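Local coordinates for protein beta-ketoacyl synthase (Burkholderia phymatum, PDB 4EWG) that probably catalyses the condensation step of fatty acid chain elongation as a 3-oxoacyl-[acyl-carrier-protein] synthase of the thiolase-like superfamily, at residues Gly14-Leu19 with Ala55-Phe60; Leu49-Ala54 with Val205-Tyr210; Met105-Gly110 with Leu189-Gly194; Pro118-Gly123 with Met131-Ser136; Gln318-Thr323 with Ala375-Ile380. One frame throughout, in Å; residues are numbered along the deposited sequence.

Contact 1: residues Gly14-Leu19 with Ala55-Phe60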
# COMPACT_ATOMS: atom_id res chain seq x y z
N GLY A 14 -14.42 10.94 11.66
CA GLY A 14 -13.81 11.03 12.96
C GLY A 14 -12.30 10.92 12.89
O GLY A 14 -11.73 10.47 11.90
N GLY A 15 -11.65 11.28 13.98
CA GLY A 15 -10.21 11.16 14.10
C GLY A 15 -9.65 11.60 15.43
O GLY A 15 -10.40 11.99 16.37
N VAL A 16 -8.34 11.48 15.53
CA VAL A 16 -7.58 11.78 16.70
C VAL A 16 -6.57 12.84 16.22
O VAL A 16 -5.76 12.54 15.37
CB VAL A 16 -6.96 10.42 17.25
CG1 VAL A 16 -5.68 10.64 17.96
CG2 VAL A 16 -7.93 9.68 18.19
N THR A 17 -6.67 14.10 16.70
CA THR A 17 -5.82 15.19 16.17
C THR A 17 -5.27 16.10 17.26
O THR A 17 -5.75 16.08 18.39
CB THR A 17 -6.60 16.12 15.18
OG1 THR A 17 -7.28 17.14 15.92
CG2 THR A 17 -7.60 15.34 14.27
N ALA A 18 -4.29 16.95 16.90
CA ALA A 18 -3.65 17.85 17.87
C ALA A 18 -4.66 18.85 18.43
O ALA A 18 -4.44 19.43 19.53
CB ALA A 18 -2.47 18.56 17.25
N LEU A 19 -5.77 19.04 17.71
CA LEU A 19 -6.81 19.98 18.14
C LEU A 19 -7.98 19.29 18.78
O LEU A 19 -8.93 19.97 19.18
CB LEU A 19 -7.30 20.85 16.96
CG LEU A 19 -6.32 21.84 16.34
CD1 LEU A 19 -7.04 22.86 15.46
CD2 LEU A 19 -5.52 22.55 17.40
N ALA A 55 4.16 19.15 16.10
CA ALA A 55 2.76 19.36 16.53
C ALA A 55 2.18 18.04 17.08
O ALA A 55 1.38 17.37 16.40
CB ALA A 55 1.91 19.85 15.36
N PRO A 56 2.61 17.64 18.28
CA PRO A 56 2.16 16.34 18.82
C PRO A 56 0.70 16.33 19.26
O PRO A 56 0.10 17.39 19.42
CB PRO A 56 3.06 16.17 20.06
CG PRO A 56 3.35 17.57 20.49
CD PRO A 56 3.56 18.30 19.19
N LEU A 57 0.13 15.14 19.43
CA LEU A 57 -1.11 15.02 20.14
C LEU A 57 -0.84 15.45 21.57
O LEU A 57 0.19 15.13 22.12
CB LEU A 57 -1.63 13.58 20.12
CG LEU A 57 -2.06 13.01 18.78
CD1 LEU A 57 -2.65 11.63 19.05
CD2 LEU A 57 -3.08 13.94 18.15
N PRO A 58 -1.73 16.25 22.17
CA PRO A 58 -1.45 16.62 23.58
C PRO A 58 -1.47 15.43 24.52
O PRO A 58 -0.88 15.49 25.58
CB PRO A 58 -2.57 17.61 23.91
CG PRO A 58 -3.67 17.31 22.94
CD PRO A 58 -2.99 16.81 21.68
N GLY A 59 -2.15 14.37 24.13
CA GLY A 59 -2.11 13.10 24.86
C GLY A 59 -2.92 12.08 24.07
O GLY A 59 -3.51 12.40 23.02
N PHE A 60 -2.91 10.86 24.54
CA PHE A 60 -3.71 9.82 23.97
C PHE A 60 -3.62 8.68 24.95
O PHE A 60 -2.54 8.32 25.37
CB PHE A 60 -3.15 9.39 22.60
CG PHE A 60 -3.85 8.20 22.01
CD1 PHE A 60 -3.40 6.91 22.30
CD2 PHE A 60 -4.94 8.36 21.18
CE1 PHE A 60 -4.06 5.81 21.80
CE2 PHE A 60 -5.58 7.26 20.65
CZ PHE A 60 -5.15 5.98 20.95
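Leu57 meets Val16 and the backbone of Thr17 and Ala18, its side chain branching between them. From CB the chain runs to CG, which stands anti to its own carbonyl carbon (chi1 -67°), and there it forks. CD1 goes to Val16 and meets CG1 at 3.4 Å, tighter than usual for two methyl groups, the two side chains crossing at about a right angle. CD2 turns to the backbone instead: it sits 3.2 Å from Thr17 C and 3.5 Å from Ala18 N, against the peptide that joins them.

Val16 belongs to strand 8-16 of the central sheet of the thiolase-like fold, and an ST turn follows, Thr17 OG1 accepting from Leu19 N. The same hydroxyl also bonds to Gly20 O, while the loop that follows strand 53-54 passes alongside.

Val16 CG1 has a second neighbour in Phe60, lying 4.0 Å from CD2 of that ring, which in turn makes an edge-to-face contact with Tyr80 of helix 76-92. Further along, Ala18 CB rests 3.6 Å from Pro56 O, and Pro58 CD approaches Ala18 O at 3.7 Å. No hydrogen bond joins the two segments, though Leu57 N is held by Glu237 OE2.

Contact 2: residues Leu49-Ala54 with Val205-Tyr210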
# COMPACT_ATOMS: atom_id res chain seq x y z
N LEU A 49 19.51 16.27 14.30
CA LEU A 49 18.28 16.96 13.88
C LEU A 49 18.46 18.45 14.11
O LEU A 49 18.86 18.85 15.18
CB LEU A 49 17.08 16.50 14.66
CG LEU A 49 16.49 15.15 14.25
CD1 LEU A 49 15.31 14.85 15.16
CD2 LEU A 49 16.09 15.16 12.79
N HIS A 50 18.16 19.24 13.09
CA HIS A 50 18.22 20.68 13.20
C HIS A 50 16.98 21.21 13.82
O HIS A 50 17.04 22.07 14.69
CB HIS A 50 18.43 21.28 11.82
CG HIS A 50 19.76 20.89 11.20
ND1 HIS A 50 19.86 20.16 10.06
CD2 HIS A 50 21.04 21.10 11.63
CE1 HIS A 50 21.15 19.95 9.77
NE2 HIS A 50 21.88 20.52 10.74
N THR A 51 15.83 20.70 13.41
CA THR A 51 14.58 21.20 13.99
C THR A 51 14.39 20.70 15.42
O THR A 51 14.78 19.61 15.75
CB THR A 51 13.34 20.87 13.15
OG1 THR A 51 12.23 21.65 13.62
CG2 THR A 51 12.98 19.42 13.23
N ARG A 52 13.76 21.54 16.24
CA ARG A 52 13.22 21.14 17.53
C ARG A 52 11.71 21.43 17.61
O ARG A 52 11.18 21.71 18.69
CB ARG A 52 13.97 21.87 18.65
CG ARG A 52 15.43 21.44 18.79
CD ARG A 52 15.50 20.02 19.31
NE ARG A 52 16.87 19.55 19.45
CZ ARG A 52 17.58 18.96 18.49
NH1 ARG A 52 17.07 18.78 17.29
NH2 ARG A 52 18.82 18.58 18.74
N LEU A 53 11.02 21.37 16.47
CA LEU A 53 9.57 21.67 16.43
C LEU A 53 8.74 20.46 16.01
O LEU A 53 9.18 19.68 15.16
CB LEU A 53 9.30 22.80 15.44
CG LEU A 53 10.09 24.10 15.65
CD1 LEU A 53 9.94 25.03 14.45
CD2 LEU A 53 9.60 24.74 16.93
N ALA A 54 7.55 20.32 16.60
CA ALA A 54 6.56 19.32 16.18
C ALA A 54 5.20 19.80 16.62
O ALA A 54 5.11 20.73 17.44
CB ALA A 54 6.85 17.97 16.82
N VAL A 205 13.23 12.29 8.15
CA VAL A 205 12.83 12.16 6.71
C VAL A 205 12.88 13.53 6.01
O VAL A 205 13.48 13.70 4.97
CB VAL A 205 11.40 11.57 6.58
CG1 VAL A 205 10.88 11.67 5.17
CG2 VAL A 205 11.35 10.13 7.07
N PHE A 206 12.25 14.50 6.63
CA PHE A 206 12.21 15.85 6.10
C PHE A 206 13.39 16.73 6.56
O PHE A 206 13.84 17.60 5.82
CB PHE A 206 10.88 16.47 6.48
CG PHE A 206 9.72 15.69 5.97
CD1 PHE A 206 9.32 15.83 4.64
CD2 PHE A 206 9.06 14.77 6.78
CE1 PHE A 206 8.24 15.09 4.15
CE2 PHE A 206 7.99 13.99 6.28
CZ PHE A 206 7.57 14.17 4.96
N ASP A 207 13.86 16.53 7.78
CA ASP A 207 15.00 17.30 8.30
C ASP A 207 16.26 17.09 7.45
O ASP A 207 16.98 18.03 7.17
CB ASP A 207 15.27 16.98 9.77
CG ASP A 207 16.07 18.08 10.47
OD1 ASP A 207 15.53 19.20 10.66
OD2 ASP A 207 17.22 17.84 10.85
N THR A 208 16.49 15.85 7.01
CA THR A 208 17.64 15.55 6.15
C THR A 208 17.50 16.16 4.76
O THR A 208 18.48 16.22 4.05
CB THR A 208 17.86 14.04 5.99
OG1 THR A 208 16.68 13.45 5.41
CG2 THR A 208 18.15 13.38 7.35
N LEU A 209 16.30 16.56 4.37
CA LEU A 209 16.08 17.28 3.12
C LEU A 209 16.16 18.78 3.31
O LEU A 209 15.93 19.52 2.38
CB LEU A 209 14.70 16.91 2.51
CG LEU A 209 14.51 15.46 2.00
CD1 LEU A 209 13.04 15.14 1.68
CD2 LEU A 209 15.40 15.17 0.79
N TYR A 210 16.46 19.24 4.53
CA TYR A 210 16.35 20.67 4.88
C TYR A 210 14.96 21.25 4.60
O TYR A 210 14.85 22.40 4.23
CB TYR A 210 17.41 21.51 4.17
CG TYR A 210 18.78 20.99 4.40
CD1 TYR A 210 19.27 19.95 3.61
CD2 TYR A 210 19.61 21.51 5.43
CE1 TYR A 210 20.52 19.42 3.83
CE2 TYR A 210 20.88 21.01 5.64
CZ TYR A 210 21.33 19.95 4.83
OH TYR A 210 22.56 19.38 5.00
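Asp207 receives two backbone N-H groups from the loop at His50 and Thr51, one on each carboxylate oxygen. These are the hydrogen bonds of the contact. His50 N gives to Asp207 OD2 at 2.8 Å, nearly straight at 169°, on the syn side and somewhat out of the carboxylate plane. Thr51 N gives to Asp207 OD1 at 3.1 Å from above that plane, and the same oxygen also bonds to Thr212 OG1. A chi1 of -159° sets Asp207 CG anti to the backbone N, on the side of the loop.

Asp207 lies in the last turn of helix 200-207. A type I turn runs from Asp207 to Tyr210, and Tyr210, at positive phi, completes a Schellman motif. The donating loop has hydrogen bonds of its own: Thr51 OG1 accepts from Leu53 N in an ST turn and bonds to Ser213 O, while Arg52 NH1 bonds to both Leu49 O and Thr51 O.

Van der Waals contacts fill in around the acid. Leu49 CD2 packs 3.6 Å from Asp207 CB, and Thr51 CG2 lies 3.6 Å from Asp207 OD1. The His50 ring crosses the carboxylate, their planes 42° apart, and its CE1 comes within 4.3 Å of Tyr210 CE2. The dimer interface runs close by: Leu49 packs on Met131 of the second subunit, and Thr208 and Leu209 on Ser136 of that subunit.

Contact 3: residues Met105-Gly110 with Leu189-Gly194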
# COMPACT_ATOMS: atom_id res chain seq x y z
N MET A 105 -18.19 -4.58 4.09
CA MET A 105 -17.35 -3.44 4.41
C MET A 105 -15.89 -3.83 4.34
O MET A 105 -15.50 -4.84 4.90
CB MET A 105 -17.65 -2.92 5.81
CG MET A 105 -16.76 -1.75 6.20
SD MET A 105 -17.05 -1.10 7.84
CE MET A 105 -18.64 -0.25 7.60
N GLY A 106 -15.09 -2.99 3.69
CA GLY A 106 -13.63 -3.19 3.57
C GLY A 106 -12.87 -2.02 4.16
O GLY A 106 -13.45 -1.14 4.82
N VAL A 107 -11.56 -2.03 3.98
CA VAL A 107 -10.71 -1.04 4.61
C VAL A 107 -9.62 -0.55 3.66
O VAL A 107 -8.91 -1.36 3.05
CB VAL A 107 -10.03 -1.59 5.89
CG1 VAL A 107 -9.09 -0.52 6.47
CG2 VAL A 107 -11.08 -2.05 6.88
N ALA A 108 -9.51 0.76 3.51
CA ALA A 108 -8.39 1.35 2.81
C ALA A 108 -7.67 2.27 3.81
O ALA A 108 -8.30 3.13 4.46
CB ALA A 108 -8.87 2.13 1.59
N TYR A 109 -6.37 2.06 3.97
CA TYR A 109 -5.62 2.82 4.98
C TYR A 109 -4.13 2.72 4.75
O TYR A 109 -3.64 1.72 4.21
CB TYR A 109 -5.91 2.23 6.39
CG TYR A 109 -6.32 3.23 7.41
CD1 TYR A 109 -5.35 3.96 8.15
CD2 TYR A 109 -7.67 3.49 7.66
CE1 TYR A 109 -5.74 4.91 9.11
CE2 TYR A 109 -8.06 4.42 8.63
CZ TYR A 109 -7.10 5.13 9.34
OH TYR A 109 -7.51 6.06 10.25
N GLY A 110 -3.41 3.72 5.22
CA GLY A 110 -1.97 3.63 5.24
C GLY A 110 -1.28 4.66 6.10
O GLY A 110 -1.93 5.51 6.73
N LEU A 189 -19.48 -0.74 1.62
CA LEU A 189 -18.95 0.23 2.56
C LEU A 189 -17.45 0.10 2.62
O LEU A 189 -16.92 -0.95 2.33
CB LEU A 189 -19.51 -0.06 3.96
CG LEU A 189 -21.00 0.27 4.10
CD1 LEU A 189 -21.81 -0.98 4.56
CD2 LEU A 189 -21.20 1.49 5.00
N MET A 190 -16.79 1.18 3.01
CA MET A 190 -15.34 1.18 3.23
C MET A 190 -15.02 2.14 4.36
O MET A 190 -15.58 3.26 4.42
CB MET A 190 -14.56 1.65 1.97
CG MET A 190 -14.59 0.71 0.77
SD MET A 190 -13.73 -0.86 1.03
CE MET A 190 -11.99 -0.45 0.74
N LEU A 191 -14.14 1.71 5.26
CA LEU A 191 -13.41 2.63 6.12
C LEU A 191 -12.19 3.10 5.31
O LEU A 191 -11.45 2.29 4.76
CB LEU A 191 -12.94 1.94 7.39
CG LEU A 191 -14.10 1.40 8.26
CD1 LEU A 191 -13.51 0.71 9.46
CD2 LEU A 191 -15.10 2.50 8.67
N ALA A 192 -12.00 4.41 5.20
CA ALA A 192 -10.86 4.95 4.50
C ALA A 192 -10.21 6.02 5.34
O ALA A 192 -10.88 6.92 5.83
CB ALA A 192 -11.26 5.49 3.13
N GLY A 193 -8.90 5.94 5.49
CA GLY A 193 -8.19 6.93 6.25
C GLY A 193 -6.70 6.83 6.16
O GLY A 193 -6.14 6.10 5.31
N GLY A 194 -6.06 7.61 7.02
CA GLY A 194 -4.61 7.61 7.14
C GLY A 194 -4.22 7.96 8.54
O GLY A 194 -5.01 8.56 9.28
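Met105 and Leu191 meet on one face of this parallel strand pair, the sulphur SD lying 3.9 Å from Leu191 CG. A bend at chi3 (-72°) swings Met105 CE to Leu189, 3.7 Å from CB. The Leu189 side chain lies about 4 Å (nearest atoms) from that of His249, a calcium-binding residue, though this chain holds no calcium. On the other face Met190, bent at both chi2 and chi3, lays SD against the backbone of Gly106, 3.4 Å from CA. Helix 170-183 packs on Met190 and Ala192, while Leu191 faces helices 76-92 and 146-154.

Further along, the Tyr109 ring lies flat over the Gly193-Gly194 peptide. Gly193 CA makes a CH-pi contact, 3.8 Å from the ring centroid, and Tyr109 OH bonds to Thr241 OG1.

Four backbone hydrogen bonds hold the register: Gly106 N to Leu189 O, Leu191 N to Gly106 O, Gly193 N to Ala108 O, and the straightest, Ala108 N to Leu191 O, 2.8 Å at 173°. Both strands belong to the central mixed sheet of the thiolase-like fold, between strands 161-163 and 238-246.

Sulphur and ring thus lie directly on glycine backbone, while the four N-H...O bonds pair buried peptide groups.

Contact 4: residues Pro118-Gly123 with Met131-Ser136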
# COMPACT_ATOMS: atom_id res chain seq x y z
N PRO A 118 9.13 -1.83 17.02
CA PRO A 118 9.68 -2.90 16.20
C PRO A 118 10.72 -2.41 15.19
O PRO A 118 11.66 -3.17 14.88
CB PRO A 118 8.46 -3.46 15.49
CG PRO A 118 7.50 -2.31 15.45
CD PRO A 118 7.69 -1.62 16.76
N ILE A 119 10.60 -1.17 14.71
CA ILE A 119 11.68 -0.59 13.92
C ILE A 119 12.98 -0.61 14.73
O ILE A 119 14.00 -1.04 14.22
CB ILE A 119 11.36 0.84 13.43
CG1 ILE A 119 10.23 0.83 12.42
CG2 ILE A 119 12.58 1.44 12.70
CD1 ILE A 119 9.59 2.20 12.22
N ARG A 120 12.93 -0.17 15.98
CA ARG A 120 14.09 -0.27 16.88
C ARG A 120 14.58 -1.71 17.03
O ARG A 120 15.79 -1.98 16.99
CB ARG A 120 13.75 0.31 18.28
CG ARG A 120 14.96 0.43 19.22
CD ARG A 120 14.65 0.80 20.69
NE ARG A 120 13.38 0.21 21.03
CZ ARG A 120 13.20 -1.07 21.36
NH1 ARG A 120 14.25 -1.91 21.48
NH2 ARG A 120 11.95 -1.52 21.57
N ALA A 121 13.64 -2.63 17.22
CA ALA A 121 13.98 -4.03 17.50
C ALA A 121 14.63 -4.68 16.29
O ALA A 121 15.68 -5.28 16.38
CB ALA A 121 12.74 -4.82 17.93
N PHE A 122 13.99 -4.56 15.14
CA PHE A 122 14.55 -5.16 13.91
C PHE A 122 15.85 -4.46 13.45
O PHE A 122 16.80 -5.13 12.99
CB PHE A 122 13.52 -5.17 12.79
CG PHE A 122 12.46 -6.25 12.92
CD1 PHE A 122 12.81 -7.59 13.00
CD2 PHE A 122 11.12 -5.92 12.90
CE1 PHE A 122 11.82 -8.58 13.08
CE2 PHE A 122 10.13 -6.90 13.00
CZ PHE A 122 10.48 -8.23 13.08
N GLY A 123 15.88 -3.14 13.56
CA GLY A 123 17.06 -2.36 13.19
C GLY A 123 18.26 -2.76 14.02
O GLY A 123 19.36 -2.90 13.50
N MET A 131 18.41 -10.07 19.33
CA MET A 131 16.99 -10.27 19.05
C MET A 131 16.12 -10.18 20.32
O MET A 131 14.96 -10.64 20.35
CB MET A 131 16.80 -11.60 18.35
CG MET A 131 17.21 -11.53 16.90
SD MET A 131 17.12 -13.15 16.10
CE MET A 131 15.35 -13.50 16.17
N THR A 132 16.69 -9.54 21.35
CA THR A 132 16.06 -9.46 22.67
C THR A 132 14.63 -9.02 22.57
O THR A 132 13.76 -9.64 23.14
CB THR A 132 16.82 -8.49 23.61
OG1 THR A 132 18.22 -8.80 23.59
CG2 THR A 132 16.26 -8.59 25.07
N ASP A 133 14.38 -7.94 21.83
CA ASP A 133 13.05 -7.39 21.76
C ASP A 133 12.33 -7.69 20.48
O ASP A 133 11.31 -7.07 20.16
CB ASP A 133 13.12 -5.87 21.93
CG ASP A 133 13.71 -5.47 23.27
OD1 ASP A 133 13.69 -6.27 24.20
OD2 ASP A 133 14.17 -4.33 23.38
N VAL A 134 12.84 -8.62 19.69
CA VAL A 134 12.11 -9.03 18.50
C VAL A 134 11.14 -10.08 18.97
O VAL A 134 11.58 -11.08 19.51
CB VAL A 134 13.07 -9.58 17.42
CG1 VAL A 134 12.29 -10.30 16.31
CG2 VAL A 134 13.96 -8.46 16.91
N THR A 135 9.84 -9.85 18.80
CA THR A 135 8.82 -10.87 19.14
C THR A 135 7.97 -11.25 17.95
O THR A 135 8.11 -10.70 16.85
CB THR A 135 7.86 -10.39 20.25
OG1 THR A 135 6.84 -9.53 19.68
CG2 THR A 135 8.63 -9.68 21.37
N SER A 136 7.06 -12.18 18.18
CA SER A 136 6.13 -12.63 17.15
C SER A 136 5.12 -11.57 16.74
O SER A 136 4.43 -11.76 15.79
CB SER A 136 5.40 -13.88 17.61
OG SER A 136 4.57 -13.59 18.72
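Arg120 and Asp133 form the salt bridge of this contact. NH1 gives a hydrogen bond to OD2 at 3.1 Å, bent to 144°, and takes the anti lone pair, the one away from the other carboxylate oxygen. The acceptor lies somewhat tilted from the guanidinium plane; the two planes stand 73° apart, and one N-H, on NH1, makes the bond. The arginine chain, extended through chi2, bends at chi3. A longer, weak ion pair runs from Arg120 NH1 to Glu127 OE1 of the second subunit.

This is a helix followed by its return loop: helix 116-128 ends, the chain doubles back through a type I turn from Met131 to Val134, and Thr135 OG1 caps Asn137 N at the start of helix 138-142. Met131 N bonds to Glu47 OE1 of the second subunit, which puts the turn at the dimer interface.

The apolar contacts centre on Val134, whose two methyls meet different residues. CG1 touches Phe122 CE1 at 3.7 Å, with the side chains crossing at about a right angle; CG2 sits 4.0 Å from Ala121 CB. Two carbonyl oxygens add van der Waals contacts, Ala121 O at 3.7 Å from Val134 CG2 and Asp133 O at 3.5 Å from Ala121 CB.

Contact 5: residues Gln318-Thr323 with Ala375-Ile380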
# COMPACT_ATOMS: atom_id res chain seq x y z
N GLN A 318 1.21 27.59 -8.26
CA GLN A 318 1.19 27.68 -9.73
C GLN A 318 0.21 26.67 -10.28
O GLN A 318 -0.56 26.99 -11.16
CB GLN A 318 2.57 27.42 -10.32
CG GLN A 318 3.65 28.40 -9.92
CD GLN A 318 5.07 27.88 -10.20
OE1 GLN A 318 5.30 26.67 -10.24
NE2 GLN A 318 6.02 28.78 -10.40
N ALA A 319 0.26 25.44 -9.78
CA ALA A 319 -0.64 24.37 -10.23
C ALA A 319 -2.10 24.76 -10.02
O ALA A 319 -2.94 24.52 -10.89
CB ALA A 319 -0.32 23.06 -9.50
N THR A 320 -2.39 25.36 -8.88
CA THR A 320 -3.74 25.76 -8.55
C THR A 320 -4.20 26.95 -9.43
O THR A 320 -5.30 26.94 -9.94
CB THR A 320 -3.86 26.14 -7.06
OG1 THR A 320 -3.26 25.12 -6.25
CG2 THR A 320 -5.32 26.34 -6.68
N ALA A 321 -3.32 27.94 -9.61
CA ALA A 321 -3.64 29.10 -10.46
C ALA A 321 -3.87 28.64 -11.87
O ALA A 321 -4.81 29.08 -12.54
CB ALA A 321 -2.52 30.13 -10.42
N ARG A 322 -3.01 27.73 -12.33
CA ARG A 322 -3.12 27.18 -13.68
C ARG A 322 -4.49 26.53 -13.88
O ARG A 322 -5.08 26.67 -14.93
CB ARG A 322 -2.01 26.14 -13.93
N THR A 323 -5.00 25.82 -12.88
CA THR A 323 -6.29 25.13 -13.01
C THR A 323 -7.49 26.08 -12.83
O THR A 323 -8.50 25.97 -13.54
CB THR A 323 -6.43 24.00 -12.00
OG1 THR A 323 -5.30 23.12 -12.11
CG2 THR A 323 -7.76 23.20 -12.23
N ALA A 375 2.07 31.96 -6.94
CA ALA A 375 1.06 32.47 -7.86
C ALA A 375 -0.08 33.16 -7.08
O ALA A 375 -0.48 32.69 -6.01
CB ALA A 375 0.50 31.36 -8.74
N PRO A 376 -0.61 34.27 -7.62
CA PRO A 376 -1.78 34.92 -7.05
C PRO A 376 -2.97 33.99 -6.98
O PRO A 376 -3.39 33.43 -8.00
CB PRO A 376 -2.05 36.08 -8.01
CG PRO A 376 -0.70 36.42 -8.50
CD PRO A 376 0.01 35.10 -8.67
N LEU A 377 -3.47 33.80 -5.76
CA LEU A 377 -4.70 33.06 -5.48
C LEU A 377 -5.44 33.87 -4.44
O LEU A 377 -4.91 34.85 -3.94
CB LEU A 377 -4.37 31.65 -4.96
CG LEU A 377 -3.81 30.68 -6.02
CD1 LEU A 377 -3.17 29.44 -5.40
CD2 LEU A 377 -4.89 30.29 -7.02
N ASP A 378 -6.64 33.47 -4.09
CA ASP A 378 -7.33 34.18 -3.00
C ASP A 378 -6.95 33.49 -1.68
O ASP A 378 -7.67 32.66 -1.16
CB ASP A 378 -8.84 34.22 -3.24
CG ASP A 378 -9.56 35.09 -2.25
OD1 ASP A 378 -8.89 35.80 -1.48
OD2 ASP A 378 -10.83 35.05 -2.24
N TYR A 379 -5.77 33.84 -1.17
CA TYR A 379 -5.26 33.25 0.05
C TYR A 379 -6.06 33.79 1.22
O TYR A 379 -5.91 34.97 1.60
CB TYR A 379 -3.76 33.58 0.23
CG TYR A 379 -2.88 33.02 -0.85
CD1 TYR A 379 -2.52 31.68 -0.83
CD2 TYR A 379 -2.42 33.81 -1.91
CE1 TYR A 379 -1.73 31.14 -1.83
CE2 TYR A 379 -1.61 33.27 -2.92
CZ TYR A 379 -1.27 31.92 -2.86
OH TYR A 379 -0.46 31.33 -3.83
N ILE A 380 -6.93 32.96 1.78
CA ILE A 380 -7.70 33.36 2.97
C ILE A 380 -6.74 33.53 4.12
O ILE A 380 -5.91 32.66 4.38
CB ILE A 380 -8.76 32.32 3.38
CG1 ILE A 380 -9.65 31.92 2.20
CG2 ILE A 380 -9.63 32.88 4.47
CD1 ILE A 380 -10.56 30.75 2.47
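Helix 310-324 passes the extended chain at Ala375-Leu377, the two backbones coming nearest at Gln318 and Ala375, whose CA atoms are 5.1 Å apart. That chain leads straight into strand 378-379, at one end of the central mixed sheet of the thiolase-like fold and next to strand 329-331, so the contact packs the helix on the loop that leads into the outermost strand. It is held by van der Waals packing, with no hydrogen bond between the segments.

Ala321 sits in the middle. Its CB points to the loop and meets Ala375 CB at 3.7 Å, methyl against methyl, and Ala375 CB is also close to the helix backbone, 3.9 Å from Gln318 N. Leu377, whose CG is anti to its carbonyl carbon (chi1 -71°), also packs on Ala321. Its two methyls part over neighbouring residues of the helix: CD1 lies 3.8 Å from Thr320 CB, and CD2 lies 3.8 Å from Ala321 N. Thr320 and Leu377 cross at about a right angle, and Thr320 CG2 is 4.0 Å from each of the leucine methyls, CD1 and CD2. Thr320 OG1 is hydrogen-bonded to Glu316 O, one helical turn back. Ile330 of the adjoining strand packs on both Thr320 and Leu377.

The loop also has contacts of its own. Leu377 CB lies over one face of the Tyr379 ring, offset toward the rim, and the phenol reaches back along the chain, where Tyr379 OH donates to Ala375 O at 2.6 Å, in the plane of that carbonyl.

How the contacts relate
From the N terminus, strand 8-16 runs into contact 1, which closes a loop of 35 residues onto the chain just after strand 53-54. Contact 2 opens directly before that point, on 49-54, and ends on 205-210, so contacts 1 and 2 cross along the chain. Inside the long loop of contact 2 lies contact 3, joining strands 105-110 and 189-196, and inside contact 3 lies contact 4, a short return after helix 116-128. Contacts 2 and 4 both touch the second subunit. Contact 5 follows in series and packs helix 310-324 against the loop entering strand 378-379. Contacts 1, 3 and 5 reach the same central sheet, with contacts 3 and 5 on opposite sides of the chain's centre.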